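Local coordinates for protein galactokinase (Bifidobacterium longum subsp. infantis, PDB 6TEP) that probably phosphorylates galactose with ATP as a magnesium-dependent galactokinase of the GHMP kinase family, at residues A[8-13]-A[130-135]; A[24-29]-A[77-82]; A[38-43]-A[138-143]; A[90-95]-A[106-111]. All coordinates share one frame; numbering follows the deposited sequence. Where two conformers were deposited one is given.

Contact 1: A[8-13]-A[130-135]. With ADP (adenosine-5'-diphosphate), chain H.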
# COMPACT_ATOMS: atom_id res chain seq x y z
N GLU A 8 13.60 9.54 8.06
CA GLU A 8 14.50 8.38 7.97
C GLU A 8 13.79 7.13 8.49
O GLU A 8 12.98 7.17 9.43
CB GLU A 8 15.82 8.55 8.71
CG GLU A 8 16.68 9.65 8.08
CD GLU A 8 16.88 9.49 6.58
OE1 GLU A 8 17.16 8.34 6.16
OE2 GLU A 8 16.74 10.52 5.84
N PRO A 9 14.07 5.98 7.86
CA PRO A 9 13.56 4.72 8.39
C PRO A 9 14.31 4.36 9.68
O PRO A 9 15.48 4.58 9.82
CB PRO A 9 13.86 3.70 7.30
CG PRO A 9 14.86 4.34 6.39
CD PRO A 9 14.84 5.82 6.60
N LEU A 10 13.57 3.75 10.59
CA LEU A 10 14.09 3.07 11.79
C LEU A 10 14.98 1.93 11.33
O LEU A 10 14.57 1.16 10.47
CB LEU A 10 12.94 2.55 12.68
CG LEU A 10 12.12 3.62 13.42
CD1 LEU A 10 10.82 3.04 13.92
CD2 LEU A 10 12.93 4.30 14.56
N THR A 11 16.17 1.79 11.90
CA THR A 11 17.00 0.59 11.69
C THR A 11 16.33 -0.59 12.44
O THR A 11 15.46 -0.39 13.33
CB THR A 11 18.44 0.78 12.16
OG1 THR A 11 18.34 0.87 13.58
CG2 THR A 11 19.12 2.01 11.61
N HIS A 12 16.71 -1.79 12.07
CA HIS A 12 16.41 -3.03 12.80
C HIS A 12 16.59 -2.82 14.30
O HIS A 12 15.61 -3.06 15.06
CB HIS A 12 17.26 -4.17 12.22
CG HIS A 12 17.42 -5.34 13.14
ND1 HIS A 12 16.33 -6.16 13.51
CD2 HIS A 12 18.50 -5.87 13.72
CE1 HIS A 12 16.77 -7.13 14.31
NE2 HIS A 12 18.08 -6.96 14.46
N GLU A 13 17.76 -2.30 14.70
CA GLU A 13 18.12 -2.19 16.13
C GLU A 13 17.17 -1.19 16.79
O GLU A 13 16.69 -1.44 17.93
CB GLU A 13 19.60 -1.84 16.26
CG GLU A 13 20.50 -2.94 15.73
CD GLU A 13 20.91 -2.92 14.24
OE1 GLU A 13 20.28 -2.20 13.32
OE2 GLU A 13 21.83 -3.71 13.97
N VAL A 130 5.71 0.51 17.46
CA VAL A 130 6.52 1.71 17.15
C VAL A 130 6.71 1.68 15.62
O VAL A 130 7.02 0.61 15.10
CB VAL A 130 7.86 1.66 17.87
CG1 VAL A 130 8.73 2.81 17.43
CG2 VAL A 130 7.72 1.73 19.41
N SER A 131 6.46 2.81 14.97
CA SER A 131 6.53 2.91 13.51
C SER A 131 7.26 4.15 13.03
O SER A 131 7.32 5.20 13.72
CB SER A 131 5.15 2.86 12.97
OG SER A 131 5.20 2.75 11.56
N CYS A 132 7.83 4.05 11.83
CA CYS A 132 8.25 5.26 11.10
C CYS A 132 7.47 5.37 9.78
O CYS A 132 7.86 6.18 8.93
CB CYS A 132 9.74 5.26 10.83
SG CYS A 132 10.26 3.82 9.89
N VAL A 133 6.45 4.55 9.57
CA VAL A 133 5.48 4.75 8.47
C VAL A 133 4.50 5.83 8.86
O VAL A 133 3.67 5.66 9.75
CB VAL A 133 4.74 3.48 8.06
CG1 VAL A 133 3.91 3.76 6.81
CG2 VAL A 133 5.71 2.35 7.87
N PRO A 134 4.48 6.99 8.16
CA PRO A 134 3.57 8.05 8.55
C PRO A 134 2.10 7.58 8.41
O PRO A 134 1.75 6.83 7.48
CB PRO A 134 3.93 9.24 7.66
CG PRO A 134 5.03 8.78 6.74
CD PRO A 134 5.28 7.31 6.97
N LEU A 135 1.26 8.00 9.35
CA LEU A 135 -0.19 7.68 9.38
C LEU A 135 -0.94 8.55 8.36
O LEU A 135 -0.94 9.75 8.50
CB LEU A 135 -0.77 7.93 10.79
CG LEU A 135 -0.52 6.86 11.84
CD1 LEU A 135 0.95 6.71 12.23
CD2 LEU A 135 -1.37 7.19 13.07
PB ADP H . -2.57 4.87 5.42
O1B ADP H . -1.39 5.16 6.32
O2B ADP H . -2.75 3.40 5.20
O3B ADP H . -2.49 5.64 4.09
PA ADP H . -5.12 4.60 6.72
O1A ADP H . -5.59 3.43 5.90
O2A ADP H . -6.20 5.56 7.03
O3A ADP H . -3.92 5.39 6.07
O5' ADP H . -4.48 3.97 8.05
C5' ADP H . -4.09 4.85 9.11
C4' ADP H . -4.82 4.44 10.36
O4' ADP H . -4.29 3.18 10.82
C3' ADP H . -4.61 5.42 11.51
O3' ADP H . -5.58 6.44 11.48
C2' ADP H . -4.77 4.50 12.72
O2' ADP H . -6.13 4.24 12.93
C1' ADP H . -4.04 3.27 12.21
N9 ADP H . -2.60 3.32 12.42
C8 ADP H . -1.63 3.14 11.46
N7 ADP H . -0.42 3.19 11.95
C5 ADP H . -0.60 3.34 13.34
C6 ADP H . 0.30 3.45 14.42
N6 ADP H . 1.63 3.42 14.32
N1 ADP H . -0.24 3.58 15.67
C2 ADP H . -1.56 3.62 15.81
N3 ADP H . -2.49 3.58 14.86
C4 ADP H . -1.94 3.42 13.63
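Pro9 and Cys132 mark the closest approach of the two backbones, 6.0 Å from CA to CA, where the extended chain ahead of helix 12-27 passes the end of strand 125-131 as it runs into the loop 132-135. The polar link across is a hydrogen bond from the backbone N of Leu10 to SG of Cys132, 3.4 Å long and almost straight at the hydrogen (174°). Cys132 places its sulfur between its own backbone N and carbonyl carbon (chi1 58°), which swings SG out to the passing chain; CA of Pro9 rests on the same sulfur at 3.7 Å. Leu10 supplies the apolar part. Its CG lies on CB of Cys132 (3.9 Å), while CD1 reaches over the strand backbone to within 3.8 Å of C of Ser131 and on to CG1 of Val130. Phe65 of strand 54-70 also touches this leucine. Thr11 then N-caps helix 12-27. On the far side of the strand end, Ser131 OG accepts from Val133 N at 3.0 Å, an ST turn, and is also hydrogen-bonded to Thr64. The turn leads toward the nucleotide: CB of Ser131 is 3.8 Å from N6 of ADP, and Leu135 packs against the adenine, its CG 3.7 Å from N7. Sulfur is a weak acceptor, so the grip on residues 8-10 probably owes as much to the packing of Leu10 as to the bond, which ties down the backbone one residue before the N-cap Thr11.

Contact 2: A[24-29]-A[77-82]. With ADP (adenosine-5'-diphosphate), chain H.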
# COMPACT_ATOMS: atom_id res chain seq x y z
N VAL A 24 7.70 -3.20 27.54
CA VAL A 24 8.05 -3.41 28.98
C VAL A 24 7.50 -2.24 29.81
O VAL A 24 6.98 -2.49 30.95
CB VAL A 24 9.58 -3.49 29.12
CG1 VAL A 24 10.05 -3.47 30.57
CG2 VAL A 24 10.03 -4.80 28.48
N ASP A 25 7.60 -1.02 29.31
CA ASP A 25 7.09 0.16 30.04
C ASP A 25 5.57 0.04 30.23
O ASP A 25 5.06 0.53 31.23
CB ASP A 25 7.47 1.49 29.36
CG ASP A 25 8.92 1.88 29.49
OD1 ASP A 25 9.57 1.31 30.34
OD2 ASP A 25 9.42 2.72 28.65
N THR A 26 4.87 -0.60 29.31
CA THR A 26 3.41 -0.64 29.31
C THR A 26 2.93 -1.83 30.15
O THR A 26 1.96 -1.68 30.85
CB THR A 26 2.83 -0.59 27.89
OG1 THR A 26 3.27 0.53 27.12
CG2 THR A 26 1.33 -0.59 27.95
N TYR A 27 3.51 -2.99 29.88
CA TYR A 27 2.97 -4.31 30.32
C TYR A 27 3.79 -4.95 31.42
O TYR A 27 3.31 -5.95 32.02
CB TYR A 27 2.83 -5.24 29.11
CG TYR A 27 1.94 -4.70 28.01
CD1 TYR A 27 0.62 -4.34 28.23
CD2 TYR A 27 2.41 -4.59 26.69
CE1 TYR A 27 -0.18 -3.77 27.23
CE2 TYR A 27 1.63 -4.04 25.69
CZ TYR A 27 0.32 -3.64 25.95
OH TYR A 27 -0.48 -3.16 24.98
N GLY A 28 4.99 -4.45 31.66
CA GLY A 28 5.92 -4.99 32.65
C GLY A 28 6.69 -6.22 32.16
O GLY A 28 7.91 -6.21 32.22
N ALA A 29 5.96 -7.24 31.68
CA ALA A 29 6.49 -8.49 31.09
C ALA A 29 7.38 -8.17 29.85
O ALA A 29 7.17 -7.10 29.18
CB ALA A 29 5.29 -9.41 30.77
N ARG A 77 -4.84 -6.26 24.44
CA ARG A 77 -4.30 -4.94 24.87
C ARG A 77 -3.31 -4.49 23.79
O ARG A 77 -2.42 -5.23 23.47
CB ARG A 77 -3.66 -5.02 26.26
CG ARG A 77 -4.61 -5.40 27.36
CD ARG A 77 -4.00 -5.18 28.66
NE ARG A 77 -2.94 -6.09 28.87
CZ ARG A 77 -2.15 -6.08 29.89
NH1 ARG A 77 -2.33 -5.16 30.81
NH2 ARG A 77 -1.16 -6.92 29.95
N VAL A 78 -3.50 -3.29 23.26
CA VAL A 78 -2.49 -2.72 22.34
C VAL A 78 -2.14 -1.30 22.76
O VAL A 78 -3.00 -0.56 23.16
CB VAL A 78 -2.96 -2.79 20.87
CG1 VAL A 78 -3.04 -4.19 20.40
CG2 VAL A 78 -4.29 -2.09 20.62
N VAL A 79 -0.89 -0.92 22.49
CA VAL A 79 -0.47 0.47 22.70
C VAL A 79 0.43 0.86 21.51
O VAL A 79 1.07 -0.06 20.89
CB VAL A 79 0.26 0.57 24.03
CG1 VAL A 79 1.60 -0.12 23.98
CG2 VAL A 79 0.39 1.99 24.48
N SER A 80 0.55 2.14 21.24
CA SER A 80 1.35 2.63 20.10
C SER A 80 2.12 3.85 20.55
O SER A 80 1.58 4.65 21.33
CB SER A 80 0.47 2.95 18.93
OG SER A 80 1.10 3.77 17.98
N GLY A 81 3.32 3.97 20.02
CA GLY A 81 4.14 5.14 20.25
C GLY A 81 3.48 6.44 19.84
O GLY A 81 3.99 7.48 20.25
N VAL A 82 2.48 6.46 18.98
CA VAL A 82 1.75 7.70 18.65
C VAL A 82 1.08 8.26 19.91
O VAL A 82 0.93 9.52 19.99
CB VAL A 82 0.72 7.46 17.53
CG1 VAL A 82 1.36 6.90 16.28
CG2 VAL A 82 -0.41 6.55 17.97
PB ADP H . -2.57 4.87 5.42
O1B ADP H . -1.39 5.16 6.32
O2B ADP H . -2.75 3.40 5.20
O3B ADP H . -2.49 5.64 4.09
PA ADP H . -5.12 4.60 6.72
O1A ADP H . -5.59 3.43 5.90
O2A ADP H . -6.20 5.56 7.03
O3A ADP H . -3.92 5.39 6.07
O5' ADP H . -4.48 3.97 8.05
C5' ADP H . -4.09 4.85 9.11
C4' ADP H . -4.82 4.44 10.36
O4' ADP H . -4.29 3.18 10.82
C3' ADP H . -4.61 5.42 11.51
O3' ADP H . -5.58 6.44 11.48
C2' ADP H . -4.77 4.50 12.72
O2' ADP H . -6.13 4.24 12.93
C1' ADP H . -4.04 3.27 12.21
N9 ADP H . -2.60 3.32 12.42
C8 ADP H . -1.63 3.14 11.46
N7 ADP H . -0.42 3.19 11.95
C5 ADP H . -0.60 3.34 13.34
C6 ADP H . 0.30 3.45 14.42
N6 ADP H . 1.63 3.42 14.32
N1 ADP H . -0.24 3.58 15.67
C2 ADP H . -1.56 3.62 15.81
N3 ADP H . -2.49 3.58 14.86
C4 ADP H . -1.94 3.42 13.63
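Tyr27 and Arg77 slide past each other in opposite directions, the phenol running from helix 12-27 toward strand 75-80 and the arginine running back. Their planes stand 48° apart: CD1 of Tyr27 sits over the centre of the guanidinium face, 3.6 Å from NH2 of Arg77, while CE1 lies 3.8 Å from CB of Arg77. A bend at chi3 (-68°) turns the head of Arg77 back along the ring, its face to CD1, and a salt bridge from NE to Asp126 holds it there. The phenol OH comes within 3.2 Å of the backbone O of Arg77 but makes its hydrogen bond to Ala127 O on strand 125-131. Thr26 and Val79 meet tip to tip, OG1 of Thr26 being 3.6 Å from CG1 of Val79, although that hydroxyl is bonded to Leu22 O. A leucine in place of Tyr27 would probably leave the Ala127 carbonyl without its phenol partner and let the Arg77 head turn more freely. One residue past Val79, Ser80 OG bonds N1 of ADP at 2.7 Å and accepts from Val82 N in an ST turn. No hydrogen bond joins the two segments themselves: they meet by packing, while the phenol ties the helix to the sheet one strand further on.

Contact 3: A[38-43]-A[138-143]. With MG (magnesium ion), chain K; ADP (adenosine-5'-diphosphate), chain H.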
# COMPACT_ATOMS: atom_id res chain seq x y z
N PRO A 38 6.60 -3.53 6.47
CA PRO A 38 6.85 -2.24 5.85
C PRO A 38 5.60 -1.57 5.31
O PRO A 38 4.61 -2.20 5.02
CB PRO A 38 7.80 -2.63 4.71
CG PRO A 38 7.24 -3.99 4.28
CD PRO A 38 6.90 -4.67 5.60
N GLY A 39 5.69 -0.24 5.20
CA GLY A 39 4.86 0.54 4.27
C GLY A 39 5.27 0.25 2.83
O GLY A 39 6.14 -0.59 2.58
N ARG A 40 4.59 0.90 1.91
CA ARG A 40 4.82 0.58 0.48
C ARG A 40 4.49 1.82 -0.38
O ARG A 40 3.72 2.75 0.03
CB ARG A 40 3.92 -0.59 0.08
CG ARG A 40 2.41 -0.29 0.13
CD ARG A 40 1.79 0.29 -1.16
NE ARG A 40 0.39 0.80 -1.10
CZ ARG A 40 0.04 2.07 -0.84
NH1 ARG A 40 -1.21 2.44 -0.81
NH2 ARG A 40 0.96 2.99 -0.59
N VAL A 41 5.05 1.79 -1.61
CA VAL A 41 4.53 2.65 -2.67
C VAL A 41 4.20 1.75 -3.86
O VAL A 41 4.99 0.85 -4.11
CB VAL A 41 5.46 3.78 -3.04
CG1 VAL A 41 5.53 4.79 -1.91
CG2 VAL A 41 6.81 3.25 -3.42
N ASN A 42 3.11 2.08 -4.52
CA ASN A 42 2.73 1.38 -5.76
C ASN A 42 3.46 2.10 -6.91
O ASN A 42 3.24 3.25 -7.07
CB ASN A 42 1.24 1.31 -5.88
CG ASN A 42 0.80 0.35 -6.96
OD1 ASN A 42 1.57 -0.54 -7.34
ND2 ASN A 42 -0.34 0.67 -7.54
N LEU A 43 4.35 1.44 -7.61
CA LEU A 43 5.00 2.14 -8.76
C LEU A 43 4.01 2.54 -9.83
O LEU A 43 4.14 3.63 -10.35
CB LEU A 43 6.16 1.34 -9.33
CG LEU A 43 7.27 0.92 -8.37
CD1 LEU A 43 8.25 -0.00 -9.06
CD2 LEU A 43 8.07 2.10 -7.81
N GLY A 138 -0.87 7.79 2.64
CA GLY A 138 -1.00 6.97 1.42
C GLY A 138 0.18 6.02 1.24
O GLY A 138 0.43 5.59 0.11
N LEU A 139 0.88 5.71 2.32
CA LEU A 139 2.07 4.84 2.33
C LEU A 139 1.73 3.53 3.06
O LEU A 139 2.65 2.74 3.31
CB LEU A 139 3.24 5.59 2.95
CG LEU A 139 3.63 6.85 2.23
CD1 LEU A 139 4.77 7.52 2.98
CD2 LEU A 139 3.98 6.58 0.76
N SER A 140 0.47 3.32 3.45
CA SER A 140 0.01 2.00 3.95
C SER A 140 0.45 1.73 5.40
O SER A 140 0.83 0.56 5.69
CB SER A 140 0.47 0.90 3.02
OG SER A 140 0.10 1.21 1.68
N SER A 141 0.33 2.73 6.30
CA SER A 141 0.52 2.43 7.73
C SER A 141 -0.47 1.35 8.11
O SER A 141 -0.10 0.53 9.02
CB SER A 141 0.41 3.66 8.59
OG SER A 141 -0.89 4.21 8.64
N SER A 142 -1.67 1.37 7.50
CA SER A 142 -2.75 0.37 7.85
C SER A 142 -2.28 -1.07 7.56
O SER A 142 -2.32 -1.91 8.43
CB SER A 142 -4.04 0.69 7.16
OG SER A 142 -3.82 0.83 5.74
N ALA A 143 -1.67 -1.36 6.41
CA ALA A 143 -1.16 -2.72 6.14
C ALA A 143 0.06 -3.04 6.99
O ALA A 143 0.26 -4.16 7.39
CB ALA A 143 -0.82 -2.88 4.69
MG MG K . -4.43 2.44 4.37
PB ADP H . -2.57 4.87 5.42
O1B ADP H . -1.39 5.16 6.32
O2B ADP H . -2.75 3.40 5.20
O3B ADP H . -2.49 5.64 4.09
PA ADP H . -5.12 4.60 6.72
O1A ADP H . -5.59 3.43 5.90
O2A ADP H . -6.20 5.56 7.03
O3A ADP H . -3.92 5.39 6.07
O5' ADP H . -4.48 3.97 8.05
C5' ADP H . -4.09 4.85 9.11
C4' ADP H . -4.82 4.44 10.36
O4' ADP H . -4.29 3.18 10.82
C3' ADP H . -4.61 5.42 11.51
O3' ADP H . -5.58 6.44 11.48
C2' ADP H . -4.77 4.50 12.72
O2' ADP H . -6.13 4.24 12.93
C1' ADP H . -4.04 3.27 12.21
N9 ADP H . -2.60 3.32 12.42
C8 ADP H . -1.63 3.14 11.46
N7 ADP H . -0.42 3.19 11.95
C5 ADP H . -0.60 3.34 13.34
C6 ADP H . 0.30 3.45 14.42
N6 ADP H . 1.63 3.42 14.32
N1 ADP H . -0.24 3.58 15.67
C2 ADP H . -1.56 3.62 15.81
N3 ADP H . -2.49 3.58 14.86
C4 ADP H . -1.94 3.42 13.63
O HOH W 1 -4.96 3.93 3.02
O HOH W 2 -5.89 1.28 3.77
O HOH W 3 -3.22 1.92 2.87
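Arg40 reaches Gly138 with a 2.7 Å hydrogen bond from NH2 to the backbone O, nearly straight (170°) and in the guanidinium plane, though it meets the carbonyl from above that group's plane. Its backbone N bonds Leu139 O at 3.0 Å. Ser140, modelled in two conformers, sets OG over one guanidinium face, a doubtful placement because the approach is too close. The arginine side chain folds back through chi1 66° and chi2 88°, which brings its head beside the loop. Gly39 passes so near Leu139, with CA 3.3 Å from its O, that a beta carbon would collide. The side chains of Val41 and Leu139 lie side by side, pointing the same way, with CG1 of Val41 3.6 Å from CD2 of Leu139. The loop is the glycine-rich phosphate-binding motif of GHMP kinases, wrapped round the diphosphate at the start of helix 141-156. Ser141 OG bonds O1B of ADP at 2.6 Å, and Ser142 OG binds the magnesium at 2.2 Å, alongside O2B and O1A of ADP and three waters. On the sugar side, Arg40 NE forms a salt bridge with Asp191, another galactose-binding residue. A leucine in place of Arg40 would probably leave the Asp191 carboxylate without its salt-bridge mate and the Gly138 carbonyl without this donor.

Contact 4: A[90-95]-A[106-111]. With ADP (adenosine-5'-diphosphate), chain H.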
# COMPACT_ATOMS: atom_id res chain seq x y z
N ALA A 90 -9.70 -4.85 24.34
CA ALA A 90 -10.93 -5.45 23.78
C ALA A 90 -10.91 -6.91 24.21
O ALA A 90 -9.87 -7.37 24.73
CB ALA A 90 -11.03 -5.32 22.26
N ASP A 91 -12.00 -7.62 23.96
CA ASP A 91 -12.03 -9.07 24.17
C ASP A 91 -12.49 -9.76 22.89
O ASP A 91 -13.53 -9.33 22.34
CB ASP A 91 -12.87 -9.44 25.38
CG ASP A 91 -12.42 -10.76 25.96
OD1 ASP A 91 -12.53 -11.78 25.22
OD2 ASP A 91 -12.05 -10.75 27.19
N LEU A 92 -11.78 -10.82 22.50
CA LEU A 92 -12.13 -11.60 21.29
C LEU A 92 -13.35 -12.50 21.46
O LEU A 92 -13.95 -12.75 20.46
CB LEU A 92 -10.91 -12.41 20.85
CG LEU A 92 -9.71 -11.59 20.44
CD1 LEU A 92 -8.50 -12.50 20.38
CD2 LEU A 92 -9.96 -10.90 19.08
N ASP A 93 -13.76 -12.85 22.69
CA ASP A 93 -14.86 -13.81 22.96
C ASP A 93 -16.18 -13.14 22.62
O ASP A 93 -16.54 -12.20 23.28
CB ASP A 93 -14.78 -14.33 24.39
CG ASP A 93 -15.83 -15.36 24.69
OD1 ASP A 93 -16.14 -16.13 23.79
OD2 ASP A 93 -16.31 -15.40 25.85
N GLY A 94 -16.84 -13.61 21.55
CA GLY A 94 -18.11 -13.10 21.05
C GLY A 94 -17.93 -11.84 20.24
O GLY A 94 -18.95 -11.24 19.94
N LEU A 95 -16.69 -11.45 19.87
CA LEU A 95 -16.47 -10.15 19.22
C LEU A 95 -17.06 -10.26 17.83
O LEU A 95 -16.78 -11.29 17.17
CB LEU A 95 -14.98 -9.88 19.18
CG LEU A 95 -14.59 -8.51 18.65
CD1 LEU A 95 -15.20 -7.43 19.53
CD2 LEU A 95 -13.08 -8.39 18.51
N TYR A 106 -7.54 -2.40 14.03
CA TYR A 106 -6.64 -2.99 13.00
C TYR A 106 -5.93 -4.21 13.55
O TYR A 106 -6.09 -5.31 12.98
CB TYR A 106 -5.67 -1.95 12.46
CG TYR A 106 -6.33 -0.91 11.63
CD1 TYR A 106 -6.56 -1.14 10.30
CD2 TYR A 106 -6.69 0.34 12.11
CE1 TYR A 106 -7.14 -0.20 9.46
CE2 TYR A 106 -7.33 1.28 11.30
CZ TYR A 106 -7.46 1.06 9.94
OH TYR A 106 -8.11 2.02 9.20
N PRO A 107 -5.22 -4.14 14.71
CA PRO A 107 -4.61 -5.35 15.27
C PRO A 107 -5.63 -6.35 15.86
O PRO A 107 -5.50 -7.56 15.63
CB PRO A 107 -3.61 -4.83 16.33
CG PRO A 107 -4.12 -3.46 16.68
CD PRO A 107 -4.75 -2.92 15.39
N THR A 108 -6.63 -5.86 16.57
CA THR A 108 -7.53 -6.81 17.22
C THR A 108 -8.28 -7.58 16.13
O THR A 108 -8.45 -8.82 16.29
CB THR A 108 -8.50 -6.05 18.14
OG1 THR A 108 -7.75 -5.19 19.02
CG2 THR A 108 -9.33 -7.02 18.92
N GLY A 109 -8.63 -6.93 15.01
CA GLY A 109 -9.44 -7.55 13.93
C GLY A 109 -8.62 -8.64 13.23
O GLY A 109 -9.20 -9.58 12.70
N VAL A 110 -7.31 -8.62 13.36
CA VAL A 110 -6.43 -9.68 12.73
C VAL A 110 -6.59 -10.98 13.53
O VAL A 110 -6.85 -12.06 12.91
CB VAL A 110 -4.94 -9.32 12.67
CG1 VAL A 110 -4.10 -10.50 12.20
CG2 VAL A 110 -4.72 -8.15 11.73
N ALA A 111 -6.61 -10.90 14.87
CA ALA A 111 -6.85 -12.12 15.68
C ALA A 111 -8.30 -12.59 15.44
O ALA A 111 -8.53 -13.83 15.31
CB ALA A 111 -6.56 -11.87 17.11
PB ADP H . -2.57 4.87 5.42
O1B ADP H . -1.39 5.16 6.32
O2B ADP H . -2.75 3.40 5.20
O3B ADP H . -2.49 5.64 4.09
PA ADP H . -5.12 4.60 6.72
O1A ADP H . -5.59 3.43 5.90
O2A ADP H . -6.20 5.56 7.03
O3A ADP H . -3.92 5.39 6.07
O5' ADP H . -4.48 3.97 8.05
C5' ADP H . -4.09 4.85 9.11
C4' ADP H . -4.82 4.44 10.36
O4' ADP H . -4.29 3.18 10.82
C3' ADP H . -4.61 5.42 11.51
O3' ADP H . -5.58 6.44 11.48
C2' ADP H . -4.77 4.50 12.72
O2' ADP H . -6.13 4.24 12.93
C1' ADP H . -4.04 3.27 12.21
N9 ADP H . -2.60 3.32 12.42
C8 ADP H . -1.63 3.14 11.46
N7 ADP H . -0.42 3.19 11.95
C5 ADP H . -0.60 3.34 13.34
C6 ADP H . 0.30 3.45 14.42
N6 ADP H . 1.63 3.42 14.32
N1 ADP H . -0.24 3.58 15.67
C2 ADP H . -1.56 3.62 15.81
N3 ADP H . -2.49 3.58 14.86
C4 ADP H . -1.94 3.42 13.63
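Ala90 faces Thr108 and Leu92 faces Ala111 across the two backbones, with CA atoms 7.5 Å apart for the first pair and 7.7 Å for the second, as the end of strand 86-91 and the turn after it pass along helix 105-116. The turn is type II, from Leu92 to Leu95, closed by a bond from Leu95 N to Leu92 O, with Gly94 at positive phi. Just before it, Asp91 OD1 uses its anti lone pair to accept from Asp93 N at 3.0 Å, an Asx turn, and is also bonded to Thr74 OG1. The methyl of Thr108 is where three side chains of the strand and turn converge: Leu92 CD2 at 3.9 Å, Leu95 CD2 at 4.0 Å and Ala90 CB at 4.1 Å from Thr108 CG2. Leu92 crosses the threonine obliquely, Leu95 at about a right angle. With chi1 at -52°, Thr108 sends CG2 to this apolar side and OG1 back along its own helix to bond Ser104 O. Leu92 straddles one helical turn, its CD1 3.9 Å from Ala111 CB. This is helix-on-sheet packing in the alpha/beta N-terminal half of a GHMP kinase, the helix lying against the antiparallel pair 75-80 and 86-91; Val76 of the neighbouring strand touches both Leu92 and Thr108. Val110 points away, onto Ala150 of helix 141-156, and Pro107 touches Met145 and Thr149 of the same helix. At the N-terminal end of the helix Tyr106 borders the nucleotide, its CE2 3.6 Å from the ribose O2' of ADP, and its ring also touches Glu179, a magnesium-binding residue.

In the fold
All four contacts border the one ADP molecule. Contact 3 binds the diphosphate and magnesium, contact 2 hydrogen-bonds the adenine, contact 1 packs on it and contact 4 borders the ribose. Contacts 1 and 3 have centres about 13 Å apart and meet directly, CA of Leu135 lying 3.6 Å from OG of Ser141, since the loop after strand 125-131 leads into the phosphate loop. Contact 1 meets contact 2, about 17 Å off between centres, through Leu135 and Val82 beside the base; both also use helix 12-27. Contact 4 joins contact 2 where Pro107 packs on Val78, and contact 3 where Tyr106 CE1 lies 4.0 Å from Ser142 CB. Contacts 2 and 3 stay about 8 Å apart between nearest atoms.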